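Local coordinates for protein putative metal-sulfur cluster biosynthesis proteins YuaD (Bacillus subtilis, PDB 1ORU) that is of uncharacterised function but, as a MOSC-domain protein, may bind molybdenum and pyridoxal phosphate, perhaps in sulfur transfer or metal-sulfur cluster chemistry, at residues Gly14-Asp19 with Ile89-Leu94; Lys21-Lys26 with Cys132-Glu137; Gly51-Met56 with Asn65-Ser70. All coordinates share one frame; numbering follows the deposited sequence. Where two conformers were deposited one is given.

Interaction 1: Gly14-Asp19 with Ile89-Leu94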
loop_
_atom_site.group_PDB
_atom_site.type_symbol
_atom_site.label_atom_id
_atom_site.label_comp_id
_atom_site.label_asym_id
_atom_site.label_seq_id
_atom_site.Cartn_x
_atom_site.Cartn_y
_atom_site.Cartn_z
ATOM N N GLY A 14 -23.495 -3.898 -0.864
ATOM C CA GLY A 14 -23.637 -4.445 0.471
ATOM C C GLY A 14 -22.463 -4.162 1.385
ATOM O O GLY A 14 -21.330 -4.006 0.926
ATOM N N LEU A 15 -22.749 -4.083 2.681
ATOM C CA LEU A 15 -21.736 -3.838 3.704
ATOM C C LEU A 15 -21.865 -4.990 4.697
ATOM O O LEU A 15 -22.983 -5.431 4.996
ATOM C CB LEU A 15 -21.998 -2.505 4.406
ATOM C CG LEU A 15 -22.051 -1.267 3.509
ATOM C CD1 LEU A 15 -22.377 -0.049 4.367
ATOM C CD2 LEU A 15 -20.716 -1.079 2.776
ATOM N N TYR A 16 -20.739 -5.478 5.213
ATOM C CA TYR A 16 -20.767 -6.613 6.135
ATOM C C TYR A 16 -19.673 -6.524 7.194
ATOM O O TYR A 16 -18.613 -5.939 6.963
ATOM C CB TYR A 16 -20.568 -7.916 5.357
ATOM C CG TYR A 16 -21.295 -7.988 4.034
ATOM C CD1 TYR A 16 -22.502 -8.672 3.913
ATOM C CD2 TYR A 16 -20.757 -7.388 2.896
ATOM C CE1 TYR A 16 -23.154 -8.758 2.683
ATOM C CE2 TYR A 16 -21.399 -7.468 1.666
ATOM C CZ TYR A 16 -22.593 -8.152 1.563
ATOM O OH TYR A 16 -23.222 -8.235 0.342
ATOM N N ILE A 17 -19.918 -7.135 8.347
ATOM C CA ILE A 17 -18.936 -7.119 9.419
ATOM C C ILE A 17 -18.722 -8.514 9.995
ATOM O O ILE A 17 -19.638 -9.340 10.003
ATOM C CB ILE A 17 -19.378 -6.185 10.565
ATOM C CG1 ILE A 17 -18.225 -5.985 11.550
ATOM C CG2 ILE A 17 -20.580 -6.784 11.289
ATOM C CD1 ILE A 17 -18.532 -4.998 12.663
ATOM N N ALA A 18 -17.501 -8.771 10.457
ATOM C CA ALA A 18 -17.153 -10.045 11.083
ATOM C C ALA A 18 -17.072 -9.691 12.564
ATOM O O ALA A 18 -16.014 -9.298 13.052
ATOM C CB ALA A 18 -15.800 -10.535 10.573
ATOM N N ASP A 19 -18.194 -9.811 13.270
ATOM C CA ASP A 19 -18.245 -9.449 14.684
ATOM C C ASP A 19 -17.849 -10.551 15.661
ATOM O O ASP A 19 -17.856 -10.342 16.875
ATOM C CB ASP A 19 -19.638 -8.909 15.036
ATOM C CG ASP A 19 -20.737 -9.931 14.823
ATOM O OD1 ASP A 19 -20.831 -10.497 13.713
ATOM O OD2 ASP A 19 -21.514 -10.163 15.771
ATOM N N ILE A 89 -22.437 -17.197 -5.336
ATOM C CA ILE A 89 -21.341 -17.019 -4.393
ATOM C C ILE A 89 -21.653 -15.727 -3.639
ATOM O O ILE A 89 -21.650 -14.652 -4.229
ATOM C CB ILE A 89 -19.984 -16.856 -5.121
ATOM C CG1 ILE A 89 -19.596 -18.162 -5.816
ATOM C CG2 ILE A 89 -18.909 -16.443 -4.133
ATOM C CD1 ILE A 89 -19.335 -19.310 -4.863
ATOM N N LEU A 90 -21.927 -15.834 -2.344
ATOM C CA LEU A 90 -22.253 -14.656 -1.541
ATOM C C LEU A 90 -21.012 -13.986 -0.963
ATOM O O LEU A 90 -20.093 -14.658 -0.499
ATOM C CB LEU A 90 -23.194 -15.042 -0.399
ATOM C CG LEU A 90 -24.523 -15.681 -0.815
ATOM C CD1 LEU A 90 -25.360 -15.955 0.428
ATOM C CD2 LEU A 90 -25.263 -14.764 -1.773
ATOM N N PRO A 91 -20.975 -12.641 -0.984
ATOM C CA PRO A 91 -19.819 -11.919 -0.444
ATOM C C PRO A 91 -19.492 -12.347 0.989
ATOM O O PRO A 91 -18.322 -12.392 1.379
ATOM C CB PRO A 91 -20.259 -10.455 -0.529
ATOM C CG PRO A 91 -21.100 -10.444 -1.780
ATOM C CD PRO A 91 -21.934 -11.710 -1.605
ATOM N N GLU A 92 -20.532 -12.666 1.761
ATOM C CA GLU A 92 -20.366 -13.083 3.152
ATOM C C GLU A 92 -19.461 -14.301 3.289
ATOM O O GLU A 92 -18.635 -14.382 4.203
ATOM C CB GLU A 92 -21.724 -13.408 3.786
ATOM C CG GLU A 92 -22.672 -12.227 3.889
ATOM C CD GLU A 92 -23.696 -12.186 2.769
ATOM O OE1 GLU A 92 -23.306 -12.319 1.590
ATOM O OE2 GLU A 92 -24.896 -12.007 3.073
ATOM N N TRP A 93 -19.633 -15.254 2.381
ATOM C CA TRP A 93 -18.845 -16.477 2.403
ATOM C C TRP A 93 -17.364 -16.194 2.188
ATOM O O TRP A 93 -16.505 -16.957 2.643
ATOM C CB TRP A 93 -19.328 -17.435 1.319
ATOM C CG TRP A 93 -20.782 -17.784 1.403
ATOM C CD1 TRP A 93 -21.625 -17.568 2.457
ATOM C CD2 TRP A 93 -21.555 -18.439 0.397
ATOM N NE1 TRP A 93 -22.880 -18.052 2.166
ATOM C CE2 TRP A 93 -22.863 -18.592 0.907
ATOM C CE3 TRP A 93 -21.270 -18.916 -0.889
ATOM C CZ2 TRP A 93 -23.886 -19.200 0.173
ATOM C CZ3 TRP A 93 -22.285 -19.520 -1.619
ATOM C CH2 TRP A 93 -23.579 -19.656 -1.083
ATOM N N LEU A 94 -17.070 -15.103 1.491
ATOM C CA LEU A 94 -15.687 -14.734 1.213
ATOM C C LEU A 94 -15.148 -13.771 2.265
ATOM O O LEU A 94 -14.019 -13.289 2.159
ATOM C CB LEU A 94 -15.584 -14.101 -0.177
ATOM C CG LEU A 94 -16.113 -14.939 -1.346
ATOM C CD1 LEU A 94 -15.986 -14.150 -2.645
ATOM C CD2 LEU A 94 -15.346 -16.238 -1.442
HETATM O O HOH W 1 -24.849 -10.447 0.208
#
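Tyr-16, near the end of strand 5-17, brings its ring up to Pro-91 and Glu-92 in the loop that follows helix 74-84. With CG beside the backbone N and anti to the carbonyl carbon (chi1 -40°), the phenol swings off the strand toward that loop. Glu-92 meets the CD1-CE1 part of the ring: Tyr-16 CE1 lies 3.5 Å from Glu-92 CD, and Tyr-16 CD1 3.6 Å from Glu-92 CG. The glutamate chain bends at chi2 (99°), which brings the carboxylate carbon up to CE1; it crosses the tyrosine at about a right angle, with the two planes 41° apart. Proline meets the ring elsewhere, Pro-91 CB resting 3.9 Å from Tyr-16 CE2 and Pro-91 CG 3.7 Å from Tyr-16 OH. A rigid proline suits this place, offering apolar carbons where the chain turns. Within the strand, Gly-14 has to be small, because a CB there would come within 2.4 Å of Tyr-16 OH. Ala-99 on the adjoining strand 98-101 touches both Tyr-16 and Pro-91, and Thr-25 also packs on the tyrosine. Polar ends are joined by a single water, 2.7 Å from Tyr-16 OH, which donates to Glu-92 OE1 at 2.8 Å. A valine in place of Tyr-16 would probably open a gap beside Pro-91 and Glu-92 and leave the bridging water without its phenolic partner. Tyrosine thus does two jobs: its carbons pack on the proline and the glutamate side chain, while the hydroxyl, through water, gives the carboxylate a polar link.

Interaction 2: Lys21-Lys26 with Cys132-Glu137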
loop_
_atom_site.group_PDB
_atom_site.type_symbol
_atom_site.label_atom_id
_atom_site.label_comp_id
_atom_site.label_asym_id
_atom_site.label_seq_id
_atom_site.Cartn_x
_atom_site.Cartn_y
_atom_site.Cartn_z
ATOM N N LYS A 21 -15.351 -14.540 15.857
ATOM C CA LYS A 21 -14.113 -15.153 15.386
ATOM C C LYS A 21 -14.260 -15.712 13.971
ATOM O O LYS A 21 -13.266 -15.963 13.296
ATOM C CB LYS A 21 -13.684 -16.275 16.338
ATOM C CG LYS A 21 -13.229 -15.808 17.718
ATOM C CD LYS A 21 -14.326 -15.066 18.479
ATOM C CE LYS A 21 -15.550 -15.942 18.717
ATOM N NZ LYS A 21 -16.610 -15.218 19.478
ATOM N N SER A 22 -15.496 -15.912 13.528
ATOM C CA SER A 22 -15.759 -16.438 12.188
ATOM C C SER A 22 -15.445 -15.387 11.132
ATOM O O SER A 22 -15.730 -14.211 11.334
ATOM C CB SER A 22 -17.227 -16.838 12.060
ATOM O OG SER A 22 -17.558 -17.121 10.713
ATOM N N PHE A 23 -14.872 -15.795 10.004
ATOM C CA PHE A 23 -14.572 -14.812 8.975
ATOM C C PHE A 23 -15.753 -14.591 8.040
ATOM O O PHE A 23 -15.719 -13.700 7.194
ATOM C CB PHE A 23 -13.301 -15.181 8.190
ATOM C CG PHE A 23 -13.444 -16.368 7.283
ATOM C CD1 PHE A 23 -14.251 -16.312 6.149
ATOM C CD2 PHE A 23 -12.721 -17.532 7.532
ATOM C CE1 PHE A 23 -14.332 -17.394 5.276
ATOM C CE2 PHE A 23 -12.795 -18.621 6.666
ATOM C CZ PHE A 23 -13.603 -18.551 5.535
ATOM N N VAL A 24 -16.799 -15.401 8.189
ATOM C CA VAL A 24 -17.993 -15.226 7.371
ATOM C C VAL A 24 -18.698 -14.020 7.982
ATOM O O VAL A 24 -19.097 -14.033 9.148
ATOM C CB VAL A 24 -18.900 -16.474 7.414
ATOM C CG1 VAL A 24 -20.229 -16.186 6.737
ATOM C CG2 VAL A 24 -18.200 -17.626 6.712
ATOM N N THR A 25 -18.823 -12.967 7.186
ATOM C CA THR A 25 -19.418 -11.722 7.643
ATOM C C THR A 25 -20.941 -11.697 7.594
ATOM O O THR A 25 -21.565 -12.565 6.975
ATOM C CB THR A 25 -18.857 -10.557 6.810
ATOM O OG1 THR A 25 -19.076 -10.816 5.417
ATOM C CG2 THR A 25 -17.359 -10.423 7.046
ATOM N N LYS A 26 -21.533 -10.711 8.269
ATOM C CA LYS A 26 -22.985 -10.558 8.278
ATOM C C LYS A 26 -23.346 -9.152 7.814
ATOM O O LYS A 26 -22.708 -8.168 8.202
ATOM C CB LYS A 26 -23.575 -10.846 9.664
ATOM C CG LYS A 26 -23.070 -9.977 10.788
ATOM C CD LYS A 26 -23.711 -10.392 12.107
ATOM C CE LYS A 26 -23.394 -11.844 12.449
ATOM N NZ LYS A 26 -23.926 -12.232 13.780
ATOM N N CYS A 132 -7.467 -18.231 -0.787
ATOM C CA CYS A 132 -6.970 -19.314 0.050
ATOM C C CYS A 132 -8.047 -20.391 0.160
ATOM O O CYS A 132 -9.187 -20.186 -0.256
ATOM C CB CYS A 132 -6.604 -18.787 1.439
ATOM S SG CYS A 132 -5.248 -17.585 1.440
ATOM N N ILE A 133 -7.688 -21.537 0.726
ATOM C CA ILE A 133 -8.629 -22.642 0.850
ATOM C C ILE A 133 -9.853 -22.473 1.762
ATOM O O ILE A 133 -10.915 -23.020 1.468
ATOM C CB ILE A 133 -7.873 -23.927 1.275
ATOM C CG1 ILE A 133 -8.676 -25.166 0.885
ATOM C CG2 ILE A 133 -7.611 -23.913 2.770
ATOM C CD1 ILE A 133 -8.681 -25.444 -0.610
ATOM N N GLN A 134 -9.708 -21.721 2.850
ATOM C CA GLN A 134 -10.805 -21.526 3.799
ATOM C C GLN A 134 -12.149 -21.151 3.171
ATOM O O GLN A 134 -13.141 -21.855 3.362
ATOM C CB GLN A 134 -10.412 -20.490 4.858
ATOM C CG GLN A 134 -9.193 -20.883 5.680
ATOM C CD GLN A 134 -9.378 -22.198 6.419
ATOM O OE1 GLN A 134 -9.626 -23.237 5.809
ATOM N NE2 GLN A 134 -9.253 -22.156 7.740
ATOM N N PRO A 135 -12.208 -20.036 2.419
ATOM C CA PRO A 135 -13.487 -19.654 1.803
ATOM C C PRO A 135 -13.996 -20.758 0.882
ATOM O O PRO A 135 -15.201 -20.956 0.737
ATOM C CB PRO A 135 -13.139 -18.379 1.036
ATOM C CG PRO A 135 -12.022 -17.795 1.853
ATOM C CD PRO A 135 -11.177 -19.015 2.153
ATOM N N GLY A 136 -13.062 -21.474 0.259
ATOM C CA GLY A 136 -13.442 -22.557 -0.631
ATOM C C GLY A 136 -14.171 -23.649 0.130
ATOM O O GLY A 136 -15.136 -24.231 -0.367
ATOM N N GLU A 137 -13.713 -23.920 1.346
ATOM C CA GLU A 137 -14.325 -24.945 2.181
ATOM C C GLU A 137 -15.702 -24.480 2.650
ATOM O O GLU A 137 -16.596 -25.293 2.881
ATOM C CB GLU A 137 -13.408 -25.255 3.363
ATOM C CG GLU A 137 -12.032 -25.703 2.899
ATOM C CD GLU A 137 -11.103 -26.060 4.033
ATOM O OE1 GLU A 137 -10.847 -25.192 4.894
ATOM O OE2 GLU A 137 -10.621 -27.212 4.057
#
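Phe-23 reaches from the loop between strands 5-17 and 26-28 to the first turn of helix 133-142, where the end of its ring meets Gln-134 and Pro-135. Its CG sits between the backbone N and the carbonyl carbon (chi1 71°), a less common position for an aromatic residue, yet one that sends the ring out from the loop to the helix. The far end does the touching: Phe-23 CE2 is 3.5 Å from Gln-134 CB, and Phe-23 CZ lies 3.7 Å from Pro-135 N and 4.1 Å from Pro-135 CG. Both helix side chains run across the phenylalanine at roughly a right angle. Of the Gln-134 side chain CB does the touching, and beyond it the chain leads away, while the backbone O of Gln-134 lies at the ring edge, in plane. Pro-135 fits because a first-turn residue needs no amide hydrogen for the helix, and its CG gives CZ an apolar neighbour. Phe-23 also touches Val-138 one turn further on, as does Val-24, while Phe-153 and Leu-94 pack on the proline. The loop is shaped by Ser-22, whose OG accepts from Val-24 N at 3.1 Å. Deeper in, Thr-25 OG1 is bonded to Ala-96 O. An ST turn that presents one aromatic residue to the proline-bearing N-terminal turn of a helix joins the MOSC-domain sheet to its helical flank.

Interaction 3: Gly51-Met56 with Asn65-Ser70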
loop_
_atom_site.group_PDB
_atom_site.type_symbol
_atom_site.label_atom_id
_atom_site.label_comp_id
_atom_site.label_asym_id
_atom_site.label_seq_id
_atom_site.Cartn_x
_atom_site.Cartn_y
_atom_site.Cartn_z
ATOM N N GLY A 51 0.920 -14.415 8.786
ATOM C CA GLY A 51 0.479 -15.756 8.462
ATOM C C GLY A 51 0.956 -16.152 7.084
ATOM O O GLY A 51 1.980 -15.660 6.605
ATOM N N ALA A 52 0.201 -17.034 6.437
ATOM C CA ALA A 52 0.546 -17.514 5.108
ATOM C C ALA A 52 0.578 -16.405 4.056
ATOM O O ALA A 52 1.266 -16.526 3.043
ATOM C CB ALA A 52 -0.431 -18.605 4.689
ATOM N N ARG A 53 -0.164 -15.325 4.293
ATOM C CA ARG A 53 -0.198 -14.218 3.342
ATOM C C ARG A 53 1.059 -13.359 3.414
ATOM O O ARG A 53 1.393 -12.660 2.457
ATOM C CB ARG A 53 -1.432 -13.352 3.582
ATOM C CG ARG A 53 -2.733 -14.060 3.256
ATOM C CD ARG A 53 -3.917 -13.183 3.580
ATOM N NE ARG A 53 -5.190 -13.848 3.309
ATOM C CZ ARG A 53 -5.623 -14.164 2.095
ATOM N NH1 ARG A 53 -4.888 -13.879 1.025
ATOM N NH2 ARG A 53 -6.796 -14.762 1.949
ATOM N N GLU A 54 1.750 -13.408 4.548
ATOM C CA GLU A 54 2.984 -12.645 4.724
ATOM C C GLU A 54 4.083 -13.647 5.080
ATOM O O GLU A 54 4.596 -13.647 6.196
ATOM C CB GLU A 54 2.829 -11.617 5.851
ATOM C CG GLU A 54 1.603 -10.717 5.744
ATOM C CD GLU A 54 0.355 -11.333 6.363
ATOM O OE1 GLU A 54 0.465 -12.387 7.028
ATOM O OE2 GLU A 54 -0.739 -10.754 6.198
ATOM N N PRO A 55 4.461 -14.507 4.118
ATOM C CA PRO A 55 5.487 -15.539 4.289
ATOM C C PRO A 55 6.905 -15.081 4.629
ATOM O O PRO A 55 7.716 -15.891 5.070
ATOM C CB PRO A 55 5.424 -16.303 2.969
ATOM C CG PRO A 55 5.085 -15.240 1.994
ATOM C CD PRO A 55 3.998 -14.469 2.718
HETATM N N MSE A 56 7.207 -13.799 4.435
HETATM C CA MSE A 56 8.547 -13.296 4.747
HETATM C C MSE A 56 8.737 -13.067 6.246
HETATM O O MSE A 56 9.835 -12.737 6.702
HETATM C CB MSE A 56 8.837 -11.996 3.984
HETATM C CG MSE A 56 7.955 -10.813 4.348
HETATM SE SE MSE A 56 6.160 -10.884 3.599
HETATM C CE MSE A 56 6.635 -10.910 1.734
ATOM N N ASN A 65 -1.177 -3.873 10.157
ATOM C CA ASN A 65 -2.367 -4.465 9.549
ATOM C C ASN A 65 -2.734 -3.785 8.233
ATOM O O ASN A 65 -3.439 -2.776 8.196
ATOM C CB ASN A 65 -3.544 -4.408 10.523
ATOM C CG ASN A 65 -4.822 -4.977 9.928
ATOM O OD1 ASN A 65 -4.782 -5.782 8.996
ATOM N ND2 ASN A 65 -5.959 -4.568 10.472
ATOM N N ARG A 66 -2.249 -4.375 7.152
ATOM C CA ARG A 66 -2.456 -3.883 5.800
ATOM C C ARG A 66 -3.813 -4.290 5.214
ATOM O O ARG A 66 -4.357 -3.608 4.348
ATOM C CB ARG A 66 -1.335 -4.438 4.932
ATOM C CG ARG A 66 -1.377 -4.042 3.496
ATOM C CD ARG A 66 -0.445 -4.930 2.699
ATOM N NE ARG A 66 -0.233 -4.387 1.365
ATOM C CZ ARG A 66 0.042 -5.117 0.293
ATOM N NH1 ARG A 66 0.135 -6.436 0.395
ATOM N NH2 ARG A 66 0.236 -4.524 -0.879
ATOM N N ARG A 67 -4.351 -5.407 5.688
ATOM C CA ARG A 67 -5.626 -5.918 5.197
ATOM C C ARG A 67 -6.774 -5.523 6.129
ATOM O O ARG A 67 -7.379 -6.370 6.792
ATOM C CB ARG A 67 -5.529 -7.441 5.065
ATOM C CG ARG A 67 -4.461 -7.897 4.062
ATOM C CD ARG A 67 -4.106 -9.371 4.244
ATOM N NE ARG A 67 -5.287 -10.219 4.124
ATOM C CZ ARG A 67 -5.804 -10.634 2.971
ATOM N NH1 ARG A 67 -5.236 -10.293 1.821
ATOM N NH2 ARG A 67 -6.913 -11.364 2.970
ATOM N N GLN A 68 -7.075 -4.228 6.165
ATOM C CA GLN A 68 -8.127 -3.696 7.028
ATOM C C GLN A 68 -9.543 -3.870 6.500
ATOM O O GLN A 68 -10.460 -4.137 7.268
ATOM C CB GLN A 68 -7.873 -2.212 7.294
ATOM C CG GLN A 68 -6.646 -1.961 8.146
ATOM C CD GLN A 68 -6.253 -0.497 8.185
ATOM O OE1 GLN A 68 -7.089 0.385 8.006
ATOM N NE2 GLN A 68 -4.977 -0.234 8.437
ATOM N N ILE A 69 -9.718 -3.716 5.191
ATOM C CA ILE A 69 -11.038 -3.833 4.577
ATOM C C ILE A 69 -10.960 -4.728 3.348
ATOM O O ILE A 69 -10.064 -4.578 2.519
ATOM C CB ILE A 69 -11.572 -2.444 4.130
ATOM C CG1 ILE A 69 -11.645 -1.490 5.328
ATOM C CG2 ILE A 69 -12.951 -2.594 3.494
ATOM C CD1 ILE A 69 -12.699 -1.863 6.365
ATOM N N SER A 70 -11.902 -5.657 3.236
ATOM C CA SER A 70 -11.935 -6.572 2.106
ATOM C C SER A 70 -13.092 -6.204 1.189
ATOM O O SER A 70 -14.218 -6.019 1.654
ATOM C CB SER A 70 -12.102 -8.007 2.605
ATOM O OG SER A 70 -12.183 -8.907 1.520
#
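Arg-53 and Arg-67 stack their guanidinium groups face to face, the first projecting from a type I beta turn (Gly-51 to Glu-54) in the MOSC domain, the second standing just before strand 69-73. From CB, with CG anti to the carbonyl carbon (chi1 -67°), the Arg-53 chain runs fully extended to NE, so CB and CG serve to span the distance to its partner. CD is the first atom to land: it lies over the centre of the other guanidinium, 3.2 Å from Arg-67 CZ. Next, Arg-53 NE sits 3.0 Å from Arg-67 NH2, two donors brought together by stacking rather than by a bond; outside the two segments, NE pairs with a bound sulfate. Arg-53 CZ follows, 3.2 Å from the same Arg-67 NH2. At the tip, Arg-53 NH1 bonds to Asp-130 O, and Arg-53 NH2 lies 3.6 Å from Arg-67 NH2. The planes are only 7° apart, which keeps the N-H groups pointing outward to acceptors, among them Asn-129 OD1 for Arg-67 NH2. Arginine suits both positions, since its flat, delocalised cation can stack while its rim is bonded elsewhere; the sulfate, probably from the crystallisation liquor, may mark an anion-binding pocket. Glu-54 OE2, paired with Lys-48, probably eases the charge nearby. The turn is tied by that same carboxylate: Glu-54 OE1 accepts from Gly-51 N at 2.7 Å, with an angle of 159° at the hydrogen.

In the fold
Interactions 1 and 2 are neighbours, their centres about 9 Å apart, whereas interaction 3 has its centre about 18 Å from that of the first and 15 Å from that of the second. Along the chain the segments of interactions 1 and 2 alternate, and interaction 3 is nested inside the loop that each of them closes. Interactions 1 and 3 reach the same mixed sheet, where strand 98-101 pairs with both 5-17 and 69-73; interaction 2 ties the loop between strands 5-17 and 26-28 to helix 133-142. Ile-17 O probably accepts a hydrogen bond from Lys-26 N between the first two, while Cys-132 touches Arg-53 between the last two. Together the contacts tie the sheet, its loops and the flanking helix to the stacked arginine pair, one of which holds a sulfate.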